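Local coordinates for enoyl-CoA hydratase (Mycobacterium smegmatis, PDB 3PE8), which probably catalyses the reversible addition of water to the double bond of 2-trans-enoyl-CoA thioesters, and binds a zinc ion, at residues S39-R43 with P86-D90; F66-L70 with V104-L110; A98-A102 with N122-A126. All coordinates share one frame; numbering follows the deposited sequence.

Contact 1 of 3, residues S39-R43 with P86-D90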
loop_
_atom_site.group_PDB
_atom_site.type_symbol
_atom_site.label_atom_id
_atom_site.label_comp_id
_atom_site.label_asym_id
_atom_site.label_seq_id
_atom_site.Cartn_x
_atom_site.Cartn_y
_atom_site.Cartn_z
ATOM N N SER A 39 16.231 -23.522 16.931
ATOM C CA SER A 39 15.266 -23.677 18.026
ATOM C C SER A 39 15.722 -22.919 19.264
ATOM O O SER A 39 14.952 -22.174 19.898
ATOM C CB SER A 39 15.120 -25.150 18.390
ATOM O OG SER A 39 14.199 -25.321 19.466
ATOM N N THR A 40 16.979 -23.160 19.629
ATOM C CA THR A 40 17.564 -22.587 20.839
ATOM C C THR A 40 17.660 -21.054 20.730
ATOM O O THR A 40 17.321 -20.331 21.680
ATOM C CB THR A 40 18.952 -23.222 21.130
ATOM O OG1 THR A 40 18.799 -24.647 21.272
ATOM C CG2 THR A 40 19.545 -22.668 22.426
ATOM N N PHE A 41 18.106 -20.575 19.581
ATOM C CA PHE A 41 18.270 -19.128 19.379
ATOM C C PHE A 41 16.942 -18.391 19.419
ATOM O O PHE A 41 16.772 -17.383 20.131
ATOM C CB PHE A 41 18.981 -18.865 18.057
ATOM C CG PHE A 41 19.133 -17.413 17.738
ATOM C CD1 PHE A 41 19.998 -16.609 18.466
ATOM C CD2 PHE A 41 18.348 -16.832 16.748
ATOM C CE1 PHE A 41 20.102 -15.251 18.180
ATOM C CE2 PHE A 41 18.463 -15.472 16.467
ATOM C CZ PHE A 41 19.339 -14.697 17.205
ATOM N N PHE A 42 15.974 -18.887 18.659
ATOM C CA PHE A 42 14.676 -18.228 18.592
ATOM C C PHE A 42 13.974 -18.265 19.940
ATOM O O PHE A 42 13.325 -17.288 20.333
ATOM C CB PHE A 42 13.821 -18.748 17.423
ATOM C CG PHE A 42 14.389 -18.399 16.060
ATOM C CD1 PHE A 42 14.614 -17.069 15.715
ATOM C CD2 PHE A 42 14.752 -19.380 15.151
ATOM C CE1 PHE A 42 15.180 -16.731 14.490
ATOM C CE2 PHE A 42 15.321 -19.030 13.916
ATOM C CZ PHE A 42 15.498 -17.701 13.584
ATOM N N ARG A 43 14.112 -19.373 20.680
ATOM C CA ARG A 43 13.600 -19.446 22.036
ATOM C C ARG A 43 14.299 -18.450 22.976
ATOM O O ARG A 43 13.661 -17.822 23.799
ATOM C CB ARG A 43 13.710 -20.879 22.592
ATOM C CG ARG A 43 13.207 -21.031 24.021
ATOM C CD ARG A 43 13.140 -22.507 24.429
ATOM N NE ARG A 43 14.500 -23.061 24.512
ATOM C CZ ARG A 43 15.046 -23.969 23.695
ATOM N NH1 ARG A 43 14.371 -24.510 22.670
ATOM N NH2 ARG A 43 16.300 -24.346 23.920
ATOM N N PRO A 86 9.578 -17.969 8.508
ATOM C CA PRO A 86 10.349 -17.175 9.453
ATOM C C PRO A 86 9.984 -17.485 10.908
ATOM O O PRO A 86 8.860 -17.900 11.191
ATOM C CB PRO A 86 10.011 -15.718 9.069
ATOM C CG PRO A 86 8.700 -15.804 8.395
ATOM C CD PRO A 86 8.640 -17.129 7.722
ATOM N N LYS A 87 10.980 -17.355 11.775
ATOM C CA LYS A 87 10.872 -17.693 13.198
ATOM C C LYS A 87 11.240 -16.545 14.149
ATOM O O LYS A 87 11.001 -16.647 15.344
ATOM C CB LYS A 87 11.838 -18.835 13.505
ATOM C CG LYS A 87 11.567 -20.139 12.731
ATOM C CD LYS A 87 10.323 -20.822 13.193
ATOM C CE LYS A 87 10.091 -22.087 12.360
ATOM N NZ LYS A 87 8.766 -22.671 12.613
ATOM N N TRP A 88 11.828 -15.456 13.652
ATOM C CA TRP A 88 12.284 -14.406 14.549
ATOM C C TRP A 88 11.045 -13.801 15.190
ATOM O O TRP A 88 10.145 -13.365 14.467
ATOM C CB TRP A 88 13.052 -13.345 13.761
ATOM C CG TRP A 88 13.723 -12.293 14.599
ATOM C CD1 TRP A 88 13.105 -11.274 15.290
ATOM C CD2 TRP A 88 15.112 -12.129 14.802
ATOM N NE1 TRP A 88 14.041 -10.487 15.914
ATOM C CE2 TRP A 88 15.287 -10.991 15.622
ATOM C CE3 TRP A 88 16.251 -12.803 14.337
ATOM C CZ2 TRP A 88 16.551 -10.531 15.988
ATOM C CZ3 TRP A 88 17.479 -12.362 14.698
ATOM C CH2 TRP A 88 17.641 -11.217 15.504
ATOM N N PRO A 89 10.984 -13.774 16.537
ATOM C CA PRO A 89 9.758 -13.390 17.255
ATOM C C PRO A 89 9.518 -11.880 17.344
ATOM O O PRO A 89 10.429 -11.086 17.105
ATOM C CB PRO A 89 10.000 -13.969 18.657
ATOM C CG PRO A 89 11.476 -13.876 18.820
ATOM C CD PRO A 89 12.029 -14.233 17.466
ATOM N N ASP A 90 8.277 -11.486 17.626
ATOM C CA ASP A 90 7.963 -10.094 17.873
ATOM C C ASP A 90 8.626 -9.680 19.185
ATOM O O ASP A 90 8.472 -10.347 20.211
ATOM C CB ASP A 90 6.453 -9.868 17.964
ATOM C CG ASP A 90 6.087 -8.394 18.122
ATOM O OD1 ASP A 90 6.749 -7.532 17.516
ATOM O OD2 ASP A 90 5.096 -8.108 18.831
#

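Contact 2 of 3, residues F66-L70 with V104-L110. With ZN (zinc ion), chain C.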
loop_
_atom_site.group_PDB
_atom_site.type_symbol
_atom_site.label_atom_id
_atom_site.label_comp_id
_atom_site.label_asym_id
_atom_site.label_seq_id
_atom_site.Cartn_x
_atom_site.Cartn_y
_atom_site.Cartn_z
ATOM N N PHE A 66 30.588 -14.955 11.820
ATOM C CA PHE A 66 29.332 -14.607 12.501
ATOM C C PHE A 66 28.331 -15.753 12.320
ATOM O O PHE A 66 27.954 -16.412 13.304
ATOM C CB PHE A 66 28.750 -13.265 12.021
ATOM C CG PHE A 66 27.362 -13.013 12.530
ATOM C CD1 PHE A 66 27.157 -12.611 13.844
ATOM C CD2 PHE A 66 26.271 -13.134 11.701
ATOM C CE1 PHE A 66 25.890 -12.379 14.325
ATOM C CE2 PHE A 66 24.984 -12.851 12.169
ATOM C CZ PHE A 66 24.794 -12.499 13.483
ATOM N N CYS A 67 27.970 -16.048 11.074
ATOM C CA CYS A 67 27.021 -17.131 10.753
ATOM C C CYS A 67 27.072 -17.410 9.257
ATOM O O CYS A 67 26.814 -16.493 8.466
ATOM C CB CYS A 67 25.594 -16.742 11.167
ATOM S SG CYS A 67 24.393 -18.029 10.811
ATOM N N ALA A 68 27.413 -18.655 8.893
ATOM C CA ALA A 68 27.530 -19.075 7.486
ATOM C C ALA A 68 26.205 -19.418 6.840
ATOM O O ALA A 68 26.216 -19.746 5.658
ATOM C CB ALA A 68 28.483 -20.284 7.374
ATOM N N GLY A 69 25.100 -19.385 7.597
ATOM C CA GLY A 69 23.755 -19.675 7.057
ATOM C C GLY A 69 23.170 -20.962 7.615
ATOM O O GLY A 69 23.653 -21.511 8.582
ATOM N N LEU A 70 22.130 -21.452 6.954
ATOM C CA LEU A 70 21.473 -22.688 7.374
ATOM C C LEU A 70 22.455 -23.835 7.234
ATOM O O LEU A 70 23.320 -23.825 6.336
ATOM C CB LEU A 70 20.219 -22.911 6.523
ATOM C CG LEU A 70 18.902 -22.414 7.119
ATOM C CD1 LEU A 70 18.930 -21.008 7.719
ATOM C CD2 LEU A 70 17.804 -22.539 6.006
ATOM N N VAL A 104 26.621 -14.819 6.066
ATOM C CA VAL A 104 26.359 -15.349 4.734
ATOM C C VAL A 104 24.991 -15.982 4.641
ATOM O O VAL A 104 24.638 -16.821 5.450
ATOM C CB VAL A 104 27.462 -16.368 4.331
ATOM C CG1 VAL A 104 27.240 -16.894 2.882
ATOM C CG2 VAL A 104 28.849 -15.711 4.479
ATOM N N THR A 105 24.192 -15.523 3.671
ATOM C CA THR A 105 22.940 -16.159 3.283
ATOM C C THR A 105 21.970 -16.154 4.453
ATOM O O THR A 105 21.561 -15.070 4.848
ATOM C CB THR A 105 23.210 -17.483 2.570
ATOM O OG1 THR A 105 24.211 -17.212 1.583
ATOM C CG2 THR A 105 21.955 -18.022 1.842
ATOM N N GLY A 106 21.604 -17.273 5.069
ATOM C CA GLY A 106 20.758 -17.192 6.270
ATOM C C GLY A 106 21.379 -16.392 7.393
ATOM O O GLY A 106 20.669 -15.789 8.191
ATOM N N GLY A 107 22.702 -16.382 7.492
ATOM C CA GLY A 107 23.338 -15.534 8.464
ATOM C C GLY A 107 23.240 -14.039 8.170
ATOM O O GLY A 107 23.228 -13.213 9.086
ATOM N N LEU A 108 23.216 -13.686 6.894
ATOM C CA LEU A 108 22.947 -12.301 6.494
ATOM C C LEU A 108 21.488 -11.955 6.829
ATOM O O LEU A 108 21.217 -10.865 7.330
ATOM C CB LEU A 108 23.251 -12.084 5.002
ATOM C CG LEU A 108 22.884 -10.752 4.364
ATOM C CD1 LEU A 108 23.490 -9.573 5.142
ATOM C CD2 LEU A 108 23.353 -10.758 2.864
ATOM N N GLU A 109 20.569 -12.909 6.622
ATOM C CA GLU A 109 19.171 -12.689 7.030
ATOM C C GLU A 109 19.067 -12.489 8.554
ATOM O O GLU A 109 18.351 -11.593 8.997
ATOM C CB GLU A 109 18.281 -13.835 6.565
ATOM C CG GLU A 109 18.043 -13.755 5.035
ATOM C CD GLU A 109 17.357 -14.950 4.413
ATOM O OE1 GLU A 109 16.284 -14.760 3.801
ATOM O OE2 GLU A 109 17.929 -16.051 4.525
ATOM N N LEU A 110 19.829 -13.250 9.338
ATOM C CA LEU A 110 19.858 -12.989 10.798
ATOM C C LEU A 110 20.329 -11.573 11.105
ATOM O O LEU A 110 19.722 -10.852 11.907
ATOM C CB LEU A 110 20.717 -14.000 11.557
ATOM C CG LEU A 110 20.211 -15.359 11.939
ATOM C CD1 LEU A 110 21.207 -15.927 12.982
ATOM C CD2 LEU A 110 18.784 -15.383 12.508
HETATM ZN ZN ZN C . 17.778 -17.792 3.478
HETATM O O HOH W 1 21.423 -20.110 4.424
HETATM O O HOH W 2 19.339 -19.294 4.075
HETATM O O HOH W 3 16.069 -18.589 3.497
#

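Contact 3 of 3, residues A98-A102 with N122-A126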
loop_
_atom_site.group_PDB
_atom_site.type_symbol
_atom_site.label_atom_id
_atom_site.label_comp_id
_atom_site.label_asym_id
_atom_site.label_seq_id
_atom_site.Cartn_x
_atom_site.Cartn_y
_atom_site.Cartn_z
ATOM N N ALA A 98 26.268 -7.716 16.674
ATOM C CA ALA A 98 27.705 -7.410 16.687
ATOM C C ALA A 98 28.339 -8.406 15.739
ATOM O O ALA A 98 28.567 -9.582 16.079
ATOM C CB ALA A 98 28.276 -7.512 18.107
ATOM N N ILE A 99 28.547 -7.951 14.514
ATOM C CA ILE A 99 28.964 -8.865 13.428
ATOM C C ILE A 99 30.473 -9.001 13.440
ATOM O O ILE A 99 31.203 -8.070 13.043
ATOM C CB ILE A 99 28.474 -8.372 12.085
ATOM C CG1 ILE A 99 26.975 -7.977 12.112
ATOM C CG2 ILE A 99 28.729 -9.465 11.018
ATOM C CD1 ILE A 99 26.043 -9.109 12.631
ATOM N N ASN A 100 30.941 -10.175 13.866
ATOM C CA ASN A 100 32.354 -10.430 14.148
ATOM C C ASN A 100 33.148 -11.021 12.982
ATOM O O ASN A 100 34.349 -11.162 13.074
ATOM C CB ASN A 100 32.483 -11.366 15.348
ATOM C CG ASN A 100 31.766 -12.691 15.129
ATOM O OD1 ASN A 100 30.531 -12.716 15.026
ATOM N ND2 ASN A 100 32.520 -13.792 15.034
ATOM N N GLY A 101 32.464 -11.416 11.915
ATOM C CA GLY A 101 33.072 -12.110 10.792
ATOM C C GLY A 101 32.009 -12.272 9.712
ATOM O O GLY A 101 31.029 -11.504 9.675
ATOM N N ALA A 102 32.198 -13.264 8.846
ATOM C CA ALA A 102 31.303 -13.468 7.716
ATOM C C ALA A 102 29.874 -13.749 8.175
ATOM O O ALA A 102 29.639 -14.526 9.107
ATOM C CB ALA A 102 31.810 -14.626 6.816
ATOM N N ASN A 122 36.709 -7.053 10.439
ATOM C CA ASN A 122 36.663 -8.409 9.838
ATOM C C ASN A 122 35.322 -8.883 9.342
ATOM O O ASN A 122 35.204 -9.965 8.736
ATOM C CB ASN A 122 37.181 -9.407 10.881
ATOM C CG ASN A 122 38.634 -9.174 11.189
ATOM O OD1 ASN A 122 39.356 -8.562 10.383
ATOM N ND2 ASN A 122 39.089 -9.651 12.349
ATOM N N ALA A 123 34.279 -8.118 9.609
ATOM C CA ALA A 123 32.953 -8.533 9.140
ATOM C C ALA A 123 32.906 -8.469 7.634
ATOM O O ALA A 123 33.537 -7.619 6.998
ATOM C CB ALA A 123 31.913 -7.646 9.717
ATOM N N LYS A 124 32.151 -9.371 7.059
ATOM C CA LYS A 124 31.831 -9.301 5.617
ATOM C C LYS A 124 30.491 -9.937 5.415
ATOM O O LYS A 124 30.046 -10.726 6.247
ATOM C CB LYS A 124 32.883 -9.956 4.735
ATOM C CG LYS A 124 33.320 -11.291 5.142
ATOM C CD LYS A 124 34.603 -11.695 4.397
ATOM C CE LYS A 124 34.977 -13.118 4.747
ATOM N NZ LYS A 124 36.272 -13.498 4.139
ATOM N N PHE A 125 29.824 -9.587 4.322
ATOM C CA PHE A 125 28.418 -9.951 4.145
ATOM C C PHE A 125 28.251 -10.503 2.733
ATOM O O PHE A 125 28.797 -9.955 1.783
ATOM C CB PHE A 125 27.539 -8.704 4.302
ATOM C CG PHE A 125 27.681 -8.026 5.624
ATOM C CD1 PHE A 125 28.679 -7.074 5.858
ATOM C CD2 PHE A 125 26.823 -8.370 6.656
ATOM C CE1 PHE A 125 28.757 -6.461 7.115
ATOM C CE2 PHE A 125 26.936 -7.770 7.890
ATOM C CZ PHE A 125 27.901 -6.855 8.113
ATOM N N ALA A 126 27.521 -11.593 2.608
ATOM C CA ALA A 126 27.265 -12.183 1.277
ATOM C C ALA A 126 25.962 -12.915 1.206
ATOM O O ALA A 126 25.476 -13.439 2.210
ATOM C CB ALA A 126 28.455 -13.124 0.850
#

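Contact 1 of 3, residues S39-R43 with P86-D90
Lys87 lays its CB over one face of the Phe42 ring, 3.5 Å from the ring centroid and only 16° off the normal, a close CH-pi contact. Phe42 is the centre of the tight part: its ring reaches across from the helix, CE1 lies 3.7 Å from Trp88 N, and CD1 meets Pro89 CD at 4.2 Å. The other face of the same ring is backed by CD2 of its neighbour Phe41, which leaves Phe42 held between its own helix and the loop. Deeper in, Phe41 points the CE2 corner of its ring at Trp88 CZ3, 3.7 Å away, in an offset edge-to-face pair with planes at 64°. The solvent side is looser. Beyond CB the exposed Lys87 chain bends at chi2 (-70°), and its ammonium end leads away from the helix. Tyr113 stacks on Trp88 and Trp138 meets Phe42 edge-to-face, extending the aromatic cluster; Trp222 of a second subunit packs on Pro86. Here the helix 35-50, which follows the first beta hairpin, is fastened to the loop ahead of strand 95-99, as part of the crotonase fold.

Contact 2 of 3, residues F66-L70 with V104-L110
Cys67 sets its sulfur over the first turn of the helix, SG 3.6 Å from Gly107 CA, with Leu110 CD1 farther along at 4.4 Å. SG stands anti to the backbone N (chi1 -180°), which lays it against the helix start at Gly107 and within range of Gly69 N, from which it accepts a long hydrogen bond. Phe66 turns the edge of its ring to the same turn, with Gly107 O close to the ring plane and 3.6 Å from CE2. A single direct hydrogen bond joins the backbones, Val104 N to Cys67 O at 2.9 Å, almost straight at 166°. Gly69, Gly106 and Gly107 put no side chain between loop and helix, so backbone lies directly on backbone, Gly69 CA being 3.5 Å from Gly107 N. One water accepts from both Leu70 N and Gly106 N, bridging two amides that converge at the helix start. On the same helix Glu109 binds the zinc through OE2 at 2.0 Å, with two waters and His129 completing the bound atoms; its OE1 accepts from Trp138 N and Leu140 N. Paired amides from a loop and a helix N-terminus, here about one water, are consistent with the oxyanion hole of the crotonase superfamily.

Contact 3 of 3, residues A98-A102 with N122-A126
Ile99 meets two residues of 122-126 with one branch: CG2 lies 3.9 Å from Ala123 CB and 4.0 Å from Phe125 CE2. With CG1 beside the backbone N (chi1 -48°), the CG2 branch stands anti to that nitrogen and faces 122-126, meeting the Phe125 ring obliquely. Phe125 lays its ring back toward Ile99 and also packs on Leu108 of the helix 106-113. Ala123 wedges its methyl against the Ile99 carbonyl, CB to O 3.4 Å. On the other side of the chain Lys124 starts from the crowded torsion, CG between the backbone N and carbonyl carbon (chi1 48°), then runs extended past Ala102; Ala102 CB lies 4.0 Å from Lys124 CG and 4.1 Å from Lys124 CE. Its ammonium end continues to a cation-pi contact with Tyr162. Asn100 turns away, its amide held by Asp63 and Gly61. Between the backbones the contacts are CA-H...O: Ala102 CA to Lys124 O at 3.4 Å and Ala123 CA to Gly101 O at 3.6 Å. Gly101 N is buried with no partner in the model. The turn 100-101 carries the chain from strand 95-99 of the larger sheet into strand 102-104, whose parallel neighbour is 124-126: the step between the two sheets of the crotonase fold's beta-beta-alpha spiral.

From the N terminus, contact 1 closes the loop from helix 35-50, through strand 56-61, to residues 86-90. Contact 2 closes the stretch from 66-70, inside that loop, through strand 95-99 to 104-110, so contacts 1 and 2 cross. Contact 3 closes 98-102 to 122-126 around helix 106-113 and strand 116-120, crossing contact 2 but following contact 1 in series, on the opposite side of the chain's centre. Contact 2 joins the others: Leu110 packs on Trp88 and Phe41, while Cys67 N reaches Ala102 O and Thr105 N reaches Ala126 O in probable hydrogen bonds. Contacts 1 and 2 pin helices 35-50 and 106-113 to the loop before strand 95-99; contact 3 joins the two sheets.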